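Local coordinates for protein 2-oxoglutarate-dependent dioxygenase tropC (Talaromyces stipitatus, PDB 6XJJ) that acts as an iron- and 2-oxoglutarate-dependent dioxygenase in the biosynthesis of fungal tropolones, a pathway that begins with the synthesis of 3-methylorcinaldehyde, at residues A[242-247]-A[297-302]; A[260-265]-A[301-306]. One frame throughout, in Å; residues are numbered along the deposited sequence.

Contact 1 of 2, residues A[242-247]-A[297-302]; sequences DHTDFG and YRSARH. With FE (Fe (III) ion), chain B.
H243 and H302 face each other as an antiparallel hydrogen-bonded pair, H243 N giving to H302 O at 3.2 Å and H302 N to H243 O at 3.0 Å, while the touching parts of 242-247 and 297-302 run 142° apart. Both imidazoles leave on the same face of this bridge. In each, CG sits between the backbone N and the carbonyl carbon, which brings the two NE2 atoms together on one iron ion. H243 NE2 binds the metal at 2.2 Å and H302 NE2 at 2.5 Å; OD1 of D245 supplies the third protein ligand at 2.4 Å. The imidazole planes are inclined at 62°, and the D245 carboxylate stands almost perpendicular to the H302 ring, with OD1 near that ring's edge. Second-shell acceptors fix the rotation of both histidines: H302 ND1 donates in its ring plane to A300 O over 3.0 Å, and H243 ND1 is bonded to the carbonyl of G241. The other carboxylate oxygen of D245, OD2, is held by N284 and S250. Across the backbone from the iron, R301 grips D242 side-on. Its NE and NH2 both reach D242 OD2, each at 2.8 Å, on the syn lone pair and nearly in the guanidinium plane. T244 CB rests against S299 OG, and the hydroxyls of T244 and S299 are both tied to the carboxylate of D287. H243, D245 and H302 together form the HxD...H facial triad of the 2-oxoglutarate-dependent non-haem iron oxygenases, its HxD part on the loop after strand 240-241 and its distal histidine at the start of strand 302-304.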
ATOM      1  N   ASP A 242      11.382   5.358   9.376  1.00 72.22           N
ATOM      2  CA  ASP A 242      12.009   5.487   8.069  1.00 73.53           C
ATOM      3  C   ASP A 242      12.235   4.128   7.426  1.00 76.01           C
ATOM      4  O   ASP A 242      12.993   3.300   7.939  1.00 77.49           O
ATOM      5  CB  ASP A 242      13.333   6.234   8.226  1.00 67.84           C
ATOM      6  CG  ASP A 242      14.009   6.525   6.902  1.00 87.14           C
ATOM      7  OD1 ASP A 242      13.559   6.001   5.864  1.00 90.10           O
ATOM      8  OD2 ASP A 242      14.972   7.318   6.890  1.00 81.43           O
ATOM      9  N   HIS A 243      11.575   3.907   6.292  1.00 82.18           N
ATOM     10  CA  HIS A 243      11.753   2.679   5.535  1.00 77.98           C
ATOM     11  C   HIS A 243      11.513   2.974   4.063  1.00 73.13           C
ATOM     12  O   HIS A 243      11.053   4.056   3.686  1.00 76.93           O
ATOM     13  CB  HIS A 243      10.796   1.581   6.003  1.00 68.31           C
ATOM     14  CG  HIS A 243       9.364   1.852   5.667  1.00 72.07           C
ATOM     15  ND1 HIS A 243       8.597   2.774   6.344  1.00 79.92           N
ATOM     16  CD2 HIS A 243       8.565   1.326   4.713  1.00 75.35           C
ATOM     17  CE1 HIS A 243       7.383   2.797   5.829  1.00 74.78           C
ATOM     18  NE2 HIS A 243       7.338   1.932   4.832  1.00 90.02           N
ATOM     19  N   THR A 244      11.853   1.996   3.234  1.00 77.81           N
ATOM     20  CA  THR A 244      11.302   1.876   1.896  1.00 75.18           C
ATOM     21  C   THR A 244      10.424   0.635   1.853  1.00 71.06           C
ATOM     22  O   THR A 244      10.586  -0.299   2.645  1.00 54.75           O
ATOM     23  CB  THR A 244      12.389   1.758   0.823  1.00 73.12           C
ATOM     24  OG1 THR A 244      13.142   0.559   1.031  1.00 76.51           O
ATOM     25  CG2 THR A 244      13.311   2.943   0.870  1.00 59.74           C
ATOM     26  N   ASP A 245       9.486   0.636   0.915  1.00 73.44           N
ATOM     27  CA  ASP A 245       8.703  -0.553   0.633  1.00 64.59           C
ATOM     28  C   ASP A 245       9.516  -1.458  -0.282  1.00 69.10           C
ATOM     29  O   ASP A 245      10.222  -0.978  -1.174  1.00 74.50           O
ATOM     30  CB  ASP A 245       7.377  -0.183  -0.022  1.00 69.91           C
ATOM     31  CG  ASP A 245       6.475   0.633   0.895  1.00 84.45           C
ATOM     32  OD1 ASP A 245       6.732   0.690   2.117  1.00 73.05           O
ATOM     33  OD2 ASP A 245       5.499   1.225   0.392  1.00 75.62           O
ATOM     34  N   PHE A 246       9.437  -2.769  -0.050  1.00 73.60           N
ATOM     35  CA  PHE A 246      10.287  -3.676  -0.818  1.00 76.77           C
ATOM     36  C   PHE A 246       9.668  -4.047  -2.164  1.00 74.19           C
ATOM     37  O   PHE A 246      10.400  -4.348  -3.113  1.00 65.67           O
ATOM     38  CB  PHE A 246      10.571  -4.951  -0.019  1.00 85.20           C
ATOM     39  CG  PHE A 246      11.667  -5.816  -0.613  1.00121.95           C
ATOM     40  CD1 PHE A 246      12.996  -5.549  -0.320  1.00140.22           C
ATOM     41  CD2 PHE A 246      11.378  -6.880  -1.462  1.00132.83           C
ATOM     42  CE1 PHE A 246      14.016  -6.323  -0.849  1.00145.24           C
ATOM     43  CE2 PHE A 246      12.402  -7.660  -1.997  1.00132.77           C
ATOM     44  CZ  PHE A 246      13.720  -7.377  -1.687  1.00140.73           C
ATOM     45  N   GLY A 247       8.337  -4.023  -2.273  1.00 77.91           N
ATOM     46  CA  GLY A 247       7.653  -4.546  -3.444  1.00 69.35           C
ATOM     47  C   GLY A 247       7.722  -3.692  -4.695  1.00 72.35           C
ATOM     48  O   GLY A 247       8.745  -3.067  -4.994  1.00 72.88           O
ATOM     49  N   TYR A 297      11.831   4.653 -11.983  1.00 73.60           N
ATOM     50  CA  TYR A 297      10.784   4.817 -10.982  1.00 77.51           C
ATOM     51  C   TYR A 297      11.447   4.663  -9.614  1.00 75.40           C
ATOM     52  O   TYR A 297      12.008   3.606  -9.306  1.00 77.71           O
ATOM     53  CB  TYR A 297       9.658   3.804 -11.198  1.00 80.58           C
ATOM     54  CG  TYR A 297       8.915   3.968 -12.528  1.00 75.69           C
ATOM     55  CD1 TYR A 297       8.684   5.225 -13.071  1.00 64.87           C
ATOM     56  CD2 TYR A 297       8.429   2.863 -13.222  1.00 75.42           C
ATOM     57  CE1 TYR A 297       8.008   5.378 -14.279  1.00 79.98           C
ATOM     58  CE2 TYR A 297       7.754   3.007 -14.429  1.00 68.00           C
ATOM     59  CZ  TYR A 297       7.544   4.266 -14.948  1.00 70.17           C
ATOM     60  OH  TYR A 297       6.872   4.413 -16.139  1.00 67.30           O
ATOM     61  N   ARG A 298      11.409   5.726  -8.810  1.00 80.60           N
ATOM     62  CA  ARG A 298      12.155   5.772  -7.557  1.00 65.28           C
ATOM     63  C   ARG A 298      11.381   5.157  -6.392  1.00 70.88           C
ATOM     64  O   ARG A 298      10.183   5.404  -6.224  1.00 82.78           O
ATOM     65  CB  ARG A 298      12.513   7.215  -7.191  1.00 66.01           C
ATOM     66  CG  ARG A 298      13.551   7.916  -8.059  1.00 83.71           C
ATOM     67  CD  ARG A 298      13.931   9.245  -7.371  1.00 87.19           C
ATOM     68  NE  ARG A 298      14.408   8.981  -6.006  1.00 76.89           N
ATOM     69  CZ  ARG A 298      13.819   9.396  -4.880  1.00 69.39           C
ATOM     70  NH1 ARG A 298      14.327   9.051  -3.710  1.00 76.42           N
ATOM     71  NH2 ARG A 298      12.751  10.181  -4.896  1.00 83.82           N
ATOM     72  N   SER A 299      12.090   4.379  -5.563  1.00 65.92           N
ATOM     73  CA  SER A 299      11.611   3.992  -4.237  1.00 70.94           C
ATOM     74  C   SER A 299      12.175   4.977  -3.217  1.00 71.20           C
ATOM     75  O   SER A 299      13.393   5.050  -3.023  1.00 72.60           O
ATOM     76  CB  SER A 299      12.021   2.561  -3.880  1.00 70.28           C
ATOM     77  OG  SER A 299      11.561   2.219  -2.579  1.00 71.24           O
ATOM     78  N   ALA A 300      11.290   5.719  -2.559  1.00 65.28           N
ATOM     79  CA  ALA A 300      11.665   6.822  -1.692  1.00 63.10           C
ATOM     80  C   ALA A 300      11.395   6.467  -0.236  1.00 72.66           C
ATOM     81  O   ALA A 300      10.387   5.832   0.086  1.00 59.93           O
ATOM     82  CB  ALA A 300      10.905   8.101  -2.064  1.00 67.70           C
ATOM     83  N   ARG A 301      12.305   6.876   0.639  1.00 77.00           N
ATOM     84  CA  ARG A 301      12.095   6.734   2.072  1.00 67.55           C
ATOM     85  C   ARG A 301      10.870   7.521   2.528  1.00 73.39           C
ATOM     86  O   ARG A 301      10.551   8.584   1.986  1.00 72.35           O
ATOM     87  CB  ARG A 301      13.362   7.191   2.803  1.00 84.25           C
ATOM     88  CG  ARG A 301      14.468   6.132   2.768  1.00 88.15           C
ATOM     89  CD  ARG A 301      15.871   6.634   3.087  1.00 92.60           C
ATOM     90  NE  ARG A 301      15.981   7.422   4.316  1.00101.14           N
ATOM     91  CZ  ARG A 301      16.473   8.661   4.382  1.00 94.38           C
ATOM     92  NH1 ARG A 301      16.955   9.264   3.307  1.00 92.43           N
ATOM     93  NH2 ARG A 301      16.520   9.293   5.543  1.00 81.80           N
ATOM     94  N   HIS A 302      10.159   6.966   3.506  1.00 63.40           N
ATOM     95  CA  HIS A 302       8.973   7.606   4.052  1.00 58.47           C
ATOM     96  C   HIS A 302       8.713   7.045   5.440  1.00 65.29           C
ATOM     97  O   HIS A 302       9.259   6.005   5.824  1.00 67.20           O
ATOM     98  CB  HIS A 302       7.746   7.414   3.145  1.00 83.85           C
ATOM     99  CG  HIS A 302       7.398   5.981   2.870  1.00 70.41           C
ATOM    100  ND1 HIS A 302       8.060   5.221   1.929  1.00 68.28           N
ATOM    101  CD2 HIS A 302       6.452   5.170   3.407  1.00 67.95           C
ATOM    102  CE1 HIS A 302       7.539   4.007   1.897  1.00 66.56           C
ATOM    103  NE2 HIS A 302       6.563   3.948   2.787  1.00 64.62           N
TER
HETATM  104 FE    FE B1000       5.389   1.944   3.724  1.00 83.53          FE

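Contact 2 of 2, residues A[260-265]-A[301-306]; sequences GLEVWY and RHRVYI. With FE (Fe (III) ion), chain B.
OE2 of E262 is gripped by the R303 guanidinium, by NE at 3.0 Å and, weakly, by NH2 at 3.4 Å. The NE donor comes from above the carboxylate plane, and the two flat groups are inclined at 40°. E262 and R303 both hold CG between their backbone N and carbonyl carbon and then run out extended, on the same face of the sheet. The Y305 ring meets this carboxylate with its edge, CD2 lying 3.3 Å from E262 OE2, and turns one face to G260, whose CA sits over the ring centre in a CH-pi contact. Beneath these side chains the backbones of E262 and R303 make an antiparallel hydrogen-bonded pair, E262 N to R303 O and R303 N to E262 O, extended by Y305 N to G260 O and by W264 N to R301 O at 2.9 Å. Strands 261-265 and 302-304 thus form part of the minor three-stranded sheet of the double-stranded beta-helix (jelly-roll) fold, with 270-273 on the other side of 261-265. On the face that carries the H302 imidazole, V263 CG2 packs against H302 CB and L261 CD1 touches V304 CG2 at 3.9 Å; L261 and V304 also touch R311, the predicted 2-oxoglutarate-binding arginine. The bend of R301 at chi3 (50°) brings the tilted guanidinium over one face of the W264 indole, NH1 foremost, a cation-pi contact with CZ 4.1 Å from the centroid of the five-membered ring, while D242 supplies the counter-charge.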
ATOM      1  N   GLY A 260       0.609  12.886   9.058  1.00 77.69           N
ATOM      2  CA  GLY A 260       1.689  12.103   9.619  1.00 85.42           C
ATOM      3  C   GLY A 260       2.631  11.564   8.566  1.00 86.08           C
ATOM      4  O   GLY A 260       3.836  11.461   8.800  1.00 81.52           O
ATOM      5  N   LEU A 261       2.096  11.228   7.396  1.00 86.56           N
ATOM      6  CA  LEU A 261       2.915  10.637   6.348  1.00 81.40           C
ATOM      7  C   LEU A 261       3.802  11.697   5.702  1.00 83.46           C
ATOM      8  O   LEU A 261       3.318  12.747   5.263  1.00 82.90           O
ATOM      9  CB  LEU A 261       2.026   9.981   5.295  1.00 80.06           C
ATOM     10  CG  LEU A 261       2.730   9.286   4.125  1.00 83.03           C
ATOM     11  CD1 LEU A 261       3.530   8.093   4.624  1.00 74.14           C
ATOM     12  CD2 LEU A 261       1.726   8.854   3.066  1.00 75.26           C
ATOM     13  N   GLU A 262       5.103  11.417   5.639  1.00 73.37           N
ATOM     14  CA  GLU A 262       6.057  12.311   5.000  1.00 69.59           C
ATOM     15  C   GLU A 262       7.110  11.496   4.260  1.00 69.11           C
ATOM     16  O   GLU A 262       7.387  10.341   4.595  1.00 62.89           O
ATOM     17  CB  GLU A 262       6.705  13.260   6.022  1.00 81.75           C
ATOM     18  CG  GLU A 262       7.403  12.580   7.192  1.00 87.53           C
ATOM     19  CD  GLU A 262       7.902  13.581   8.221  1.00 78.32           C
ATOM     20  OE1 GLU A 262       7.984  14.783   7.889  1.00 81.67           O
ATOM     21  OE2 GLU A 262       8.217  13.169   9.356  1.00 90.15           O
ATOM     22  N   VAL A 263       7.704  12.129   3.248  1.00 72.88           N
ATOM     23  CA  VAL A 263       8.528  11.461   2.247  1.00 72.37           C
ATOM     24  C   VAL A 263       9.847  12.212   2.128  1.00 76.40           C
ATOM     25  O   VAL A 263       9.861  13.445   2.066  1.00 84.85           O
ATOM     26  CB  VAL A 263       7.811  11.404   0.877  1.00 81.10           C
ATOM     27  CG1 VAL A 263       8.724  10.865  -0.224  1.00 72.91           C
ATOM     28  CG2 VAL A 263       6.537  10.558   0.965  1.00 72.27           C
ATOM     29  N   TRP A 264      10.950  11.469   2.077  1.00 79.57           N
ATOM     30  CA  TRP A 264      12.270  12.078   1.983  1.00 85.49           C
ATOM     31  C   TRP A 264      12.609  12.375   0.526  1.00 76.32           C
ATOM     32  O   TRP A 264      12.593  11.473  -0.318  1.00 81.40           O
ATOM     33  CB  TRP A 264      13.331  11.159   2.595  1.00 85.11           C
ATOM     34  CG  TRP A 264      14.739  11.691   2.435  1.00 88.33           C
ATOM     35  CD1 TRP A 264      15.667  11.287   1.515  1.00 86.21           C
ATOM     36  CD2 TRP A 264      15.372  12.717   3.214  1.00 84.80           C
ATOM     37  NE1 TRP A 264      16.832  11.994   1.672  1.00 84.11           N
ATOM     38  CE2 TRP A 264      16.679  12.878   2.708  1.00 89.14           C
ATOM     39  CE3 TRP A 264      14.963  13.512   4.290  1.00 87.46           C
ATOM     40  CZ2 TRP A 264      17.576  13.804   3.238  1.00 85.75           C
ATOM     41  CZ3 TRP A 264      15.859  14.430   4.813  1.00 88.11           C
ATOM     42  CH2 TRP A 264      17.149  14.567   4.287  1.00 83.53           C
ATOM     43  N   TYR A 265      12.941  13.635   0.243  1.00 85.20           N
ATOM     44  CA  TYR A 265      13.295  14.087  -1.106  1.00 88.99           C
ATOM     45  C   TYR A 265      14.755  14.527  -1.122  1.00 93.86           C
ATOM     46  O   TYR A 265      15.086  15.605  -0.594  1.00 93.94           O
ATOM     47  CB  TYR A 265      12.364  15.221  -1.539  1.00 82.39           C
ATOM     48  CG  TYR A 265      12.604  15.787  -2.920  1.00 92.24           C
ATOM     49  CD1 TYR A 265      12.499  14.981  -4.045  1.00 89.22           C
ATOM     50  CD2 TYR A 265      12.820  17.145  -3.109  1.00 92.25           C
ATOM     51  CE1 TYR A 265      12.690  15.491  -5.311  1.00 84.90           C
ATOM     52  CE2 TYR A 265      13.001  17.670  -4.377  1.00101.13           C
ATOM     53  CZ  TYR A 265      12.928  16.834  -5.477  1.00 90.13           C
ATOM     54  OH  TYR A 265      13.106  17.335  -6.744  1.00 94.61           O
ATOM     55  N   ARG A 301      12.305   6.876   0.639  1.00 77.00           N
ATOM     56  CA  ARG A 301      12.095   6.734   2.072  1.00 67.55           C
ATOM     57  C   ARG A 301      10.870   7.521   2.528  1.00 73.39           C
ATOM     58  O   ARG A 301      10.551   8.584   1.986  1.00 72.35           O
ATOM     59  CB  ARG A 301      13.362   7.191   2.803  1.00 84.25           C
ATOM     60  CG  ARG A 301      14.468   6.132   2.768  1.00 88.15           C
ATOM     61  CD  ARG A 301      15.871   6.634   3.087  1.00 92.60           C
ATOM     62  NE  ARG A 301      15.981   7.422   4.316  1.00101.14           N
ATOM     63  CZ  ARG A 301      16.473   8.661   4.382  1.00 94.38           C
ATOM     64  NH1 ARG A 301      16.955   9.264   3.307  1.00 92.43           N
ATOM     65  NH2 ARG A 301      16.520   9.293   5.543  1.00 81.80           N
ATOM     66  N   HIS A 302      10.159   6.966   3.506  1.00 63.40           N
ATOM     67  CA  HIS A 302       8.973   7.606   4.052  1.00 58.47           C
ATOM     68  C   HIS A 302       8.713   7.045   5.440  1.00 65.29           C
ATOM     69  O   HIS A 302       9.259   6.005   5.824  1.00 67.20           O
ATOM     70  CB  HIS A 302       7.746   7.414   3.145  1.00 83.85           C
ATOM     71  CG  HIS A 302       7.398   5.981   2.870  1.00 70.41           C
ATOM     72  ND1 HIS A 302       8.060   5.221   1.929  1.00 68.28           N
ATOM     73  CD2 HIS A 302       6.452   5.170   3.407  1.00 67.95           C
ATOM     74  CE1 HIS A 302       7.539   4.007   1.897  1.00 66.56           C
ATOM     75  NE2 HIS A 302       6.563   3.948   2.787  1.00 64.62           N
ATOM     76  N   ARG A 303       7.869   7.754   6.189  1.00 65.53           N
ATOM     77  CA  ARG A 303       7.578   7.419   7.578  1.00 69.32           C
ATOM     78  C   ARG A 303       6.288   8.129   7.972  1.00 79.06           C
ATOM     79  O   ARG A 303       5.738   8.929   7.210  1.00 68.84           O
ATOM     80  CB  ARG A 303       8.737   7.824   8.488  1.00 82.36           C
ATOM     81  CG  ARG A 303       8.998   9.317   8.476  1.00 81.23           C
ATOM     82  CD  ARG A 303      10.180   9.680   9.322  1.00 83.09           C
ATOM     83  NE  ARG A 303      10.390  11.123   9.368  1.00 97.27           N
ATOM     84  CZ  ARG A 303      11.421  11.705   9.967  1.00 80.85           C
ATOM     85  NH1 ARG A 303      12.342  10.963  10.567  1.00 73.60           N
ATOM     86  NH2 ARG A 303      11.539  13.026   9.957  1.00 79.20           N
ATOM     87  N   VAL A 304       5.818   7.841   9.184  1.00 80.10           N
ATOM     88  CA  VAL A 304       4.602   8.441   9.721  1.00 79.64           C
ATOM     89  C   VAL A 304       4.918   8.861  11.149  1.00 81.15           C
ATOM     90  O   VAL A 304       5.119   8.003  12.018  1.00 87.69           O
ATOM     91  CB  VAL A 304       3.408   7.475   9.688  1.00 85.56           C
ATOM     92  CG1 VAL A 304       2.136   8.168  10.170  1.00 80.76           C
ATOM     93  CG2 VAL A 304       3.216   6.894   8.300  1.00 85.97           C
ATOM     94  N   TYR A 305       4.965  10.169  11.399  1.00 76.99           N
ATOM     95  CA  TYR A 305       5.190  10.636  12.758  1.00 93.75           C
ATOM     96  C   TYR A 305       3.896  10.595  13.568  1.00 83.20           C
ATOM     97  O   TYR A 305       2.795  10.459  13.030  1.00 79.50           O
ATOM     98  CB  TYR A 305       5.777  12.049  12.772  1.00 80.44           C
ATOM     99  CG  TYR A 305       4.958  13.116  12.079  1.00 72.53           C
ATOM    100  CD1 TYR A 305       3.890  13.732  12.720  1.00 75.87           C
ATOM    101  CD2 TYR A 305       5.293  13.550  10.804  1.00 72.92           C
ATOM    102  CE1 TYR A 305       3.149  14.723  12.088  1.00 79.19           C
ATOM    103  CE2 TYR A 305       4.566  14.542  10.168  1.00 73.58           C
ATOM    104  CZ  TYR A 305       3.494  15.127  10.815  1.00 81.92           C
ATOM    105  OH  TYR A 305       2.765  16.115  10.184  1.00 79.85           O
ATOM    106  N   ILE A 306       4.047  10.699  14.882  1.00 93.54           N
ATOM    107  CA  ILE A 306       2.923  10.560  15.801  1.00 86.11           C
ATOM    108  C   ILE A 306       2.227  11.906  15.928  1.00 75.29           C
ATOM    109  O   ILE A 306       2.871  12.960  15.903  1.00 82.21           O
ATOM    110  CB  ILE A 306       3.396  10.038  17.171  1.00 81.24           C
ATOM    111  CG1 ILE A 306       4.079   8.676  17.004  1.00 78.39           C
ATOM    112  CG2 ILE A 306       2.207   9.910  18.129  1.00 80.18           C
ATOM    113  CD1 ILE A 306       4.793   8.182  18.235  1.00 87.05           C
TER
HETATM  114 FE    FE B1000       5.389   1.944   3.724  1.00 83.53          FE

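Contacts 1 and 2 share R301 and H302, so the short strand 302-304 is paired along both edges: with H243 in contact 1 and with strand 261-265 in contact 2. Each is partly buried. Contact 1 lies nearer the centre of the chain and is dominated by polar and metal chemistry, its segments being mostly loop; contact 2 is a longer strand pairing that buries more surface, with apolar side chains on the iron-facing side and a salt bridge and aromatic contacts on the other. R301 serves both, through a charge pair in the first and a cation-pi contact in the second. A300 CB of contact 1 also packs on V263 CG1 of contact 2.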